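Local structure of putative type VI secretion protein (Escherichia coli, 6SKI) at residues Asp44-Arg50 against Tyr127-Thr133; Gly316-Val320 against Ala411-Asp415; Ile41-Gly45 against Asn101-Leu105. The protein probably hydrolyses phospholipids as a toxic type VI secretion effector, which rides to its target cell bound to the VgrG spike. All blocks are in the same frame, centred on the assembly; numbering follows the deposited sequence.

Interactions 1 and 3 start from the same piece of chain, the end of strand 22-43 and the loop after it, and share Asp-44 and Gly-45; their centres lie 9 Å apart. Interaction 1 joins that piece edge to edge with strand 121-128, while interaction 3 lays helix 101-108 over Phe-42; a probable hydrogen bond of 2.7 Å from Ile-128 N to Phe-42 O ties the two together. Interaction 2 stands apart, its centre 18 Å from each of the others and its nearest atoms about 5 Å away. Gly-45 of interaction 1 and Tyr-317 of interaction 2 both come near, without touching, a likely Ser-197, His-310, Asp-245 catalytic triad.

Interaction 1: Asp44-Arg50 against Tyr127-Thr133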
loop_
_atom_site.group_PDB
_atom_site.type_symbol
_atom_site.label_atom_id
_atom_site.label_comp_id
_atom_site.label_asym_id
_atom_site.label_seq_id
_atom_site.Cartn_x
_atom_site.Cartn_y
_atom_site.Cartn_z
ATOM N N ASP A 44 2.521 -1.302 -2.843
ATOM C CA ASP A 44 2.441 -2.012 -1.581
ATOM C C ASP A 44 2.301 -1.033 -0.423
ATOM O O ASP A 44 2.525 0.171 -0.557
ATOM C CB ASP A 44 3.675 -2.889 -1.392
ATOM C CG ASP A 44 3.403 -4.095 -0.529
ATOM O OD1 ASP A 44 2.343 -4.134 0.126
ATOM O OD2 ASP A 44 4.250 -5.009 -0.503
ATOM N N GLY A 45 1.909 -1.564 0.722
ATOM C CA GLY A 45 2.059 -0.875 1.982
ATOM C C GLY A 45 3.381 -1.244 2.611
ATOM O O GLY A 45 4.392 -1.416 1.922
ATOM N N THR A 46 3.385 -1.394 3.927
ATOM C CA THR A 46 4.530 -2.068 4.503
ATOM C C THR A 46 4.445 -3.555 4.170
ATOM O O THR A 46 3.360 -4.131 4.044
ATOM C CB THR A 46 4.590 -1.848 6.013
ATOM O OG1 THR A 46 4.218 -0.497 6.310
ATOM C CG2 THR A 46 5.996 -2.088 6.524
ATOM N N GLY A 47 5.604 -4.176 4.013
ATOM C CA GLY A 47 5.630 -5.579 3.661
ATOM C C GLY A 47 6.528 -6.359 4.588
ATOM O O GLY A 47 6.394 -6.265 5.810
ATOM N N ASN A 48 7.463 -7.123 4.025
ATOM C CA ASN A 48 8.455 -7.832 4.827
ATOM C C ASN A 48 9.571 -6.864 5.226
ATOM O O ASN A 48 10.763 -7.112 5.045
ATOM C CB ASN A 48 8.991 -9.031 4.058
ATOM C CG ASN A 48 9.094 -10.269 4.916
ATOM O OD1 ASN A 48 9.295 -10.185 6.125
ATOM N ND2 ASN A 48 8.946 -11.431 4.295
ATOM N N ASN A 49 9.148 -5.735 5.788
ATOM C CA ASN A 49 10.038 -4.633 6.112
ATOM C C ASN A 49 9.576 -3.997 7.412
ATOM O O ASN A 49 8.427 -4.156 7.829
ATOM C CB ASN A 49 10.061 -3.571 5.004
ATOM C CG ASN A 49 10.436 -4.139 3.656
ATOM O OD1 ASN A 49 9.821 -3.814 2.643
ATOM N ND2 ASN A 49 11.458 -4.984 3.632
ATOM N N ARG A 50 10.486 -3.273 8.048
ATOM C CA ARG A 50 10.135 -2.451 9.192
ATOM C C ARG A 50 9.718 -1.062 8.727
ATOM O O ARG A 50 10.106 -0.595 7.655
ATOM C CB ARG A 50 11.305 -2.345 10.167
ATOM C CG ARG A 50 11.856 -3.680 10.620
ATOM C CD ARG A 50 13.015 -3.497 11.579
ATOM N NE ARG A 50 12.982 -4.475 12.660
ATOM C CZ ARG A 50 13.366 -5.743 12.539
ATOM N NH1 ARG A 50 13.819 -6.195 11.378
ATOM N NH2 ARG A 50 13.297 -6.559 13.581
ATOM N N TYR A 127 6.258 -3.516 -9.319
ATOM C CA TYR A 127 6.103 -3.516 -7.871
ATOM C C TYR A 127 6.685 -2.233 -7.302
ATOM O O TYR A 127 7.867 -1.939 -7.505
ATOM C CB TYR A 127 6.778 -4.734 -7.244
ATOM C CG TYR A 127 6.628 -4.797 -5.746
ATOM C CD1 TYR A 127 5.493 -5.342 -5.166
ATOM C CD2 TYR A 127 7.622 -4.315 -4.910
ATOM C CE1 TYR A 127 5.352 -5.400 -3.798
ATOM C CE2 TYR A 127 7.488 -4.367 -3.543
ATOM C CZ TYR A 127 6.354 -4.911 -2.992
ATOM O OH TYR A 127 6.222 -4.966 -1.626
ATOM N N ILE A 128 5.857 -1.477 -6.591
ATOM C CA ILE A 128 6.281 -0.280 -5.878
ATOM C C ILE A 128 6.131 -0.543 -4.388
ATOM O O ILE A 128 5.100 -1.055 -3.941
ATOM C CB ILE A 128 5.465 0.953 -6.312
ATOM C CG1 ILE A 128 5.579 1.163 -7.822
ATOM C CG2 ILE A 128 5.944 2.189 -5.591
ATOM C CD1 ILE A 128 4.394 0.650 -8.601
ATOM N N SER A 129 7.158 -0.192 -3.620
ATOM C CA SER A 129 7.166 -0.480 -2.197
ATOM C C SER A 129 6.296 0.526 -1.446
ATOM O O SER A 129 5.706 1.438 -2.028
ATOM C CB SER A 129 8.595 -0.479 -1.664
ATOM O OG SER A 129 9.236 0.756 -1.926
ATOM N N GLY A 130 6.205 0.348 -0.134
ATOM C CA GLY A 130 5.392 1.228 0.673
ATOM C C GLY A 130 6.098 2.516 1.037
ATOM O O GLY A 130 7.316 2.645 0.932
ATOM N N ILE A 131 5.297 3.487 1.476
ATOM C CA ILE A 131 5.831 4.803 1.811
ATOM C C ILE A 131 6.788 4.713 2.991
ATOM O O ILE A 131 7.884 5.285 2.963
ATOM C CB ILE A 131 4.681 5.789 2.083
ATOM C CG1 ILE A 131 3.665 5.737 0.943
ATOM C CG2 ILE A 131 5.218 7.192 2.261
ATOM C CD1 ILE A 131 2.498 6.672 1.124
ATOM N N GLY A 132 6.404 3.990 4.035
ATOM C CA GLY A 132 7.283 3.823 5.173
ATOM C C GLY A 132 7.926 2.455 5.171
ATOM O O GLY A 132 7.272 1.454 5.478
ATOM N N THR A 133 9.207 2.400 4.831
ATOM C CA THR A 133 9.883 1.129 4.618
ATOM C C THR A 133 11.387 1.262 4.832
ATOM O O THR A 133 11.934 0.756 5.812
ATOM C CB THR A 133 9.612 0.594 3.199
ATOM O OG1 THR A 133 8.266 0.112 3.117
ATOM C CG2 THR A 133 10.568 -0.532 2.857
#
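Asp-44 and Ile-128 carry the pairing of two parallel strands of an alpha/beta-hydrolase sheet one step past the end of strand 22-43. Asp-44 N donates to Ile-128 O at 2.8 Å with an N-H...O angle of 164°. Ile-128 bonds to Phe-42 with its N and to Asp-44 with its O, so it bridges the residues on either side of Phe-43, the pattern of a parallel pair.

The Asp-44 side chain then crosses the hydroxyl end of Tyr-127 at a slant. Its CB lies 3.4 Å from Ile-128 O and touches the phenol too. CG swings anti to the backbone N (chi1 -152°), which carries the carboxylate to the ring's edge with its plane turned 79° from the ring. There OD2 reaches the phenol oxygen, in a pair modelled too close for its detail to be trusted. OD1 turns to Ser-100 OG, its hydrogen-bond partner, and takes a weak bond from Gly-45 N.

Next, Gly-45 and Gly-130 bring the two chains within 4.2 Å, CA to CA. Gly-130 CA points a C-H at Gly-45 O, 3.1 Å away. Residues 44-50 follow strand 22-43, and Gly-45 lies near the probable triad, the place where alpha/beta hydrolases usually form their oxyanion hole; a similar role here is only inferred. Further on, just before the chain is lost from the model at 134, Thr-133 CG2 rests 3.8 Å from Asn-49 CB.

Interaction 2: Gly316-Val320 against Ala411-Asp415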
loop_
_atom_site.group_PDB
_atom_site.type_symbol
_atom_site.label_atom_id
_atom_site.label_comp_id
_atom_site.label_asym_id
_atom_site.label_seq_id
_atom_site.Cartn_x
_atom_site.Cartn_y
_atom_site.Cartn_z
ATOM N N GLY A 316 0.312 -8.944 5.956
ATOM C CA GLY A 316 1.384 -8.291 6.675
ATOM C C GLY A 316 1.657 -8.845 8.055
ATOM O O GLY A 316 2.481 -8.299 8.792
ATOM N N TYR A 317 0.972 -9.922 8.422
ATOM C CA TYR A 317 1.142 -10.554 9.722
ATOM C C TYR A 317 1.946 -11.835 9.556
ATOM O O TYR A 317 1.648 -12.647 8.677
ATOM C CB TYR A 317 -0.208 -10.860 10.368
ATOM C CG TYR A 317 -0.891 -9.659 10.975
ATOM C CD1 TYR A 317 -0.251 -8.876 11.921
ATOM C CD2 TYR A 317 -2.184 -9.322 10.618
ATOM C CE1 TYR A 317 -0.875 -7.785 12.481
ATOM C CE2 TYR A 317 -2.816 -8.236 11.177
ATOM C CZ TYR A 317 -2.158 -7.470 12.104
ATOM O OH TYR A 317 -2.789 -6.384 12.661
ATOM N N ASN A 318 2.962 -12.004 10.396
ATOM C CA ASN A 318 3.831 -13.164 10.295
ATOM C C ASN A 318 3.096 -14.437 10.714
ATOM O O ASN A 318 2.164 -14.390 11.522
ATOM C CB ASN A 318 5.081 -12.964 11.143
ATOM C CG ASN A 318 5.631 -11.565 11.035
ATOM O OD1 ASN A 318 5.011 -10.608 11.482
ATOM N ND2 ASN A 318 6.796 -11.436 10.419
ATOM N N PRO A 319 3.492 -15.585 10.170
ATOM C CA PRO A 319 2.803 -16.837 10.488
ATOM C C PRO A 319 3.021 -17.271 11.930
ATOM O O PRO A 319 3.861 -16.738 12.656
ATOM C CB PRO A 319 3.434 -17.832 9.508
ATOM C CG PRO A 319 3.919 -16.964 8.391
ATOM C CD PRO A 319 4.496 -15.799 9.119
ATOM N N VAL A 320 2.232 -18.271 12.331
ATOM C CA VAL A 320 2.201 -18.713 13.723
ATOM C C VAL A 320 3.548 -19.282 14.157
ATOM O O VAL A 320 3.990 -19.069 15.294
ATOM C CB VAL A 320 1.062 -19.728 13.925
ATOM C CG1 VAL A 320 1.409 -20.732 15.008
ATOM C CG2 VAL A 320 -0.211 -19.006 14.285
ATOM N N ALA A 411 -0.265 -16.787 19.435
ATOM C CA ALA A 411 -0.204 -17.502 18.162
ATOM C C ALA A 411 -1.430 -17.204 17.298
ATOM O O ALA A 411 -2.201 -18.095 16.936
ATOM C CB ALA A 411 -0.045 -19.008 18.391
ATOM N N VAL A 412 -1.599 -15.928 16.971
ATOM C CA VAL A 412 -2.693 -15.503 16.103
ATOM C C VAL A 412 -2.360 -15.894 14.668
ATOM O O VAL A 412 -1.382 -15.392 14.099
ATOM C CB VAL A 412 -2.953 -13.995 16.227
ATOM C CG1 VAL A 412 -4.308 -13.648 15.643
ATOM C CG2 VAL A 412 -2.874 -13.561 17.678
ATOM N N PRO A 413 -3.136 -16.782 14.052
ATOM C CA PRO A 413 -2.855 -17.181 12.671
ATOM C C PRO A 413 -3.139 -16.061 11.678
ATOM O O PRO A 413 -4.032 -15.236 11.874
ATOM C CB PRO A 413 -3.792 -18.373 12.463
ATOM C CG PRO A 413 -4.930 -18.064 13.371
ATOM C CD PRO A 413 -4.278 -17.529 14.602
ATOM N N ASN A 414 -2.354 -16.041 10.600
ATOM C CA ASN A 414 -2.445 -15.021 9.564
ATOM C C ASN A 414 -3.134 -15.521 8.299
ATOM O O ASN A 414 -2.861 -15.009 7.208
ATOM C CB ASN A 414 -1.049 -14.494 9.231
ATOM C CG ASN A 414 -0.235 -15.473 8.414
ATOM O OD1 ASN A 414 -0.381 -16.685 8.551
ATOM N ND2 ASN A 414 0.629 -14.951 7.555
ATOM N N ASP A 415 -4.026 -16.497 8.418
ATOM C CA ASP A 415 -4.581 -17.181 7.261
ATOM C C ASP A 415 -5.792 -16.486 6.654
ATOM O O ASP A 415 -6.325 -16.979 5.657
ATOM C CB ASP A 415 -4.964 -18.613 7.637
ATOM C CG ASP A 415 -3.775 -19.443 8.048
ATOM O OD1 ASP A 415 -2.905 -19.701 7.193
ATOM O OD2 ASP A 415 -3.708 -19.839 9.228
#
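This is a loop-on-loop contact, mostly van der Waals with one weak hydrogen bond, between Gly-316-Val-320, on the way from strand 303-306 to strand 328-341, and Ala-411-Asp-415, just ahead of helix 416-431. Asn-414 carries the polar half, reaching over to the backbone of Tyr-317. Its ND2 donates to Tyr-317 O at 2.8 Å, but the N-H...O angle of 130° makes the bond weak. With CG between the backbone N and the carbonyl carbon (chi1 74°), the amide is held in against the opposite chain: CB lies 3.9 Å from Tyr-317 CB, and OD1 comes 3.7 Å from Pro-319 CA, the asparagine and proline side chains crossing at a slant.

The first loop belongs to the catalytic domain of this Tle1-like phospholipase and follows His-310, the likely histidine of an alpha/beta-hydrolase triad. Tyr-317 points its CB at Asn-414, but its ring heads off the other way and stacks on His-487, whose NE2 also makes a weak hydrogen bond to Pro-413 O.

At the far end Val-320 supplies the apolar half. Its CG2 is wedged over the bend at Ala-411 to Pro-413, 3.4 Å from Ala-411 O and 3.6 Å from Pro-413 CA, while CG1 packs on Ala-411 CB at 4.1 Å. The bend itself is tied to the first loop's continuation, where Asn-327 OD1 accepts a hydrogen bond from Ala-411 N.

Interaction 3: Ile41-Gly45 against Asn101-Leu105; sequences IFFDG and NIHWL
Helix against sheet, in a beta-alpha-beta crossover: helix 101-108 is part of the connection between the parallel neighbours 22-43 and 121-128, and here its first turn packs on the end of the earlier strand. The axes of 41-43 and 101-105 approach to 8.5 Å and run nearly antiparallel, at 160°.

Phe-42 points from the strand to the helix, and Ile-102 and Leu-105, one turn apart, point back. Phe-42 CB touches Ile-102 CG2 at 3.7 Å. Beyond it the ring, whose CG is anti to the carbonyl carbon (chi1 -70°), leans toward the helix and slips past Ile-102 to the next turn, where CE2 meets Leu-105 CB at 3.5 Å and CZ lies 3.6 Å from Leu-105 O. The Leu-105 side chain crosses the phenylalanine at about a right angle. Phe-194 of strand 184-195 lies with its ring almost parallel to that of Phe-42, and Tyr-109 meets the Phe-42 ring edge-to-face.

Ile-102 is the other anchor. Its CG1 sits 3.7 Å from Phe-43 O, and its CB lies 3.7 Å from Asp-44 OD1, the two side chains sliding past each other in opposite directions. That oxygen finds its polar partner in Ser-100, immediately before the helix.

Leu-421 of helix 416-431 packs beside the helix, on Asn-101, Trp-104 and Leu-105. No hydrogen bond joins the strand end to the helix, so the two meet mainly through apolar packing and the exclusion of water, with Phe-42, Ile-102 and Leu-105 as the main parts.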
loop_
_atom_site.group_PDB
_atom_site.type_symbol
_atom_site.label_atom_id
_atom_site.label_comp_id
_atom_site.label_asym_id
_atom_site.label_seq_id
_atom_site.Cartn_x
_atom_site.Cartn_y
_atom_site.Cartn_z
ATOM N N ILE A 41 0.281 -2.600 -12.018
ATOM C CA ILE A 41 0.900 -1.668 -11.087
ATOM C C ILE A 41 0.532 -2.120 -9.687
ATOM O O ILE A 41 -0.652 -2.231 -9.353
ATOM C CB ILE A 41 0.450 -0.224 -11.343
ATOM C CG1 ILE A 41 0.323 0.030 -12.841
ATOM C CG2 ILE A 41 1.449 0.742 -10.763
ATOM C CD1 ILE A 41 1.645 0.205 -13.531
ATOM N N PHE A 42 1.545 -2.393 -8.872
ATOM C CA PHE A 42 1.352 -2.982 -7.554
ATOM C C PHE A 42 1.968 -2.047 -6.528
ATOM O O PHE A 42 3.190 -2.024 -6.357
ATOM C CB PHE A 42 1.976 -4.373 -7.486
ATOM C CG PHE A 42 1.248 -5.396 -8.301
ATOM C CD1 PHE A 42 1.687 -5.728 -9.564
ATOM C CD2 PHE A 42 0.132 -6.035 -7.799
ATOM C CE1 PHE A 42 1.021 -6.661 -10.314
ATOM C CE2 PHE A 42 -0.532 -6.974 -8.548
ATOM C CZ PHE A 42 -0.088 -7.284 -9.805
ATOM N N PHE A 43 1.120 -1.289 -5.844
ATOM C CA PHE A 43 1.539 -0.329 -4.834
ATOM C C PHE A 43 1.403 -1.011 -3.483
ATOM O O PHE A 43 0.289 -1.257 -3.017
ATOM C CB PHE A 43 0.675 0.926 -4.868
ATOM C CG PHE A 43 0.911 1.818 -6.038
ATOM C CD1 PHE A 43 1.925 2.750 -6.023
ATOM C CD2 PHE A 43 0.068 1.774 -7.126
ATOM C CE1 PHE A 43 2.117 3.589 -7.087
ATOM C CE2 PHE A 43 0.255 2.612 -8.188
ATOM C CZ PHE A 43 1.281 3.520 -8.170
ATOM N N ASP A 44 2.521 -1.302 -2.843
ATOM C CA ASP A 44 2.441 -2.012 -1.581
ATOM C C ASP A 44 2.301 -1.033 -0.423
ATOM O O ASP A 44 2.525 0.171 -0.557
ATOM C CB ASP A 44 3.675 -2.889 -1.392
ATOM C CG ASP A 44 3.403 -4.095 -0.529
ATOM O OD1 ASP A 44 2.343 -4.134 0.126
ATOM O OD2 ASP A 44 4.250 -5.009 -0.503
ATOM N N GLY A 45 1.909 -1.564 0.722
ATOM C CA GLY A 45 2.059 -0.875 1.982
ATOM C C GLY A 45 3.381 -1.244 2.611
ATOM O O GLY A 45 4.392 -1.416 1.922
ATOM N N ASN A 101 -0.626 -8.812 0.677
ATOM C CA ASN A 101 -1.360 -9.412 -0.423
ATOM C C ASN A 101 -0.994 -8.789 -1.757
ATOM O O ASN A 101 -1.243 -9.399 -2.799
ATOM C CB ASN A 101 -2.865 -9.275 -0.188
ATOM C CG ASN A 101 -3.421 -10.382 0.670
ATOM O OD1 ASN A 101 -2.765 -11.395 0.894
ATOM N ND2 ASN A 101 -4.634 -10.193 1.166
ATOM N N ILE A 102 -0.386 -7.603 -1.742
ATOM C CA ILE A 102 0.134 -7.018 -2.970
ATOM C C ILE A 102 1.358 -7.787 -3.438
ATOM O O ILE A 102 1.562 -7.985 -4.640
ATOM C CB ILE A 102 0.438 -5.525 -2.756
ATOM C CG1 ILE A 102 -0.846 -4.776 -2.408
ATOM C CG2 ILE A 102 1.083 -4.926 -3.986
ATOM C CD1 ILE A 102 -1.904 -4.885 -3.467
ATOM N N HIS A 103 2.178 -8.257 -2.497
ATOM C CA HIS A 103 3.291 -9.132 -2.844
ATOM C C HIS A 103 2.803 -10.392 -3.546
ATOM O O HIS A 103 3.350 -10.799 -4.576
ATOM C CB HIS A 103 4.072 -9.495 -1.583
ATOM C CG HIS A 103 5.216 -10.426 -1.829
ATOM N ND1 HIS A 103 5.103 -11.792 -1.689
ATOM C CD2 HIS A 103 6.499 -10.190 -2.188
ATOM C CE1 HIS A 103 6.262 -12.358 -1.966
ATOM N NE2 HIS A 103 7.127 -11.408 -2.268
ATOM N N TRP A 104 1.761 -11.019 -3.003
ATOM C CA TRP A 104 1.265 -12.265 -3.572
ATOM C C TRP A 104 0.560 -12.026 -4.898
ATOM O O TRP A 104 0.644 -12.856 -5.807
ATOM C CB TRP A 104 0.335 -12.951 -2.579
ATOM C CG TRP A 104 1.029 -13.369 -1.333
ATOM C CD1 TRP A 104 0.730 -12.987 -0.065
ATOM C CD2 TRP A 104 2.151 -14.251 -1.232
ATOM N NE1 TRP A 104 1.594 -13.571 0.823
ATOM C CE2 TRP A 104 2.477 -14.355 0.130
ATOM C CE3 TRP A 104 2.909 -14.965 -2.163
ATOM C CZ2 TRP A 104 3.528 -15.141 0.586
ATOM C CZ3 TRP A 104 3.950 -15.742 -1.709
ATOM C CH2 TRP A 104 4.251 -15.825 -0.348
ATOM N N LEU A 105 -0.148 -10.904 -5.024
ATOM C CA LEU A 105 -0.752 -10.560 -6.304
ATOM C C LEU A 105 0.316 -10.307 -7.358
ATOM O O LEU A 105 0.143 -10.678 -8.524
ATOM C CB LEU A 105 -1.646 -9.335 -6.146
ATOM C CG LEU A 105 -3.033 -9.558 -5.556
ATOM C CD1 LEU A 105 -3.681 -8.226 -5.267
ATOM C CD2 LEU A 105 -3.902 -10.387 -6.469
#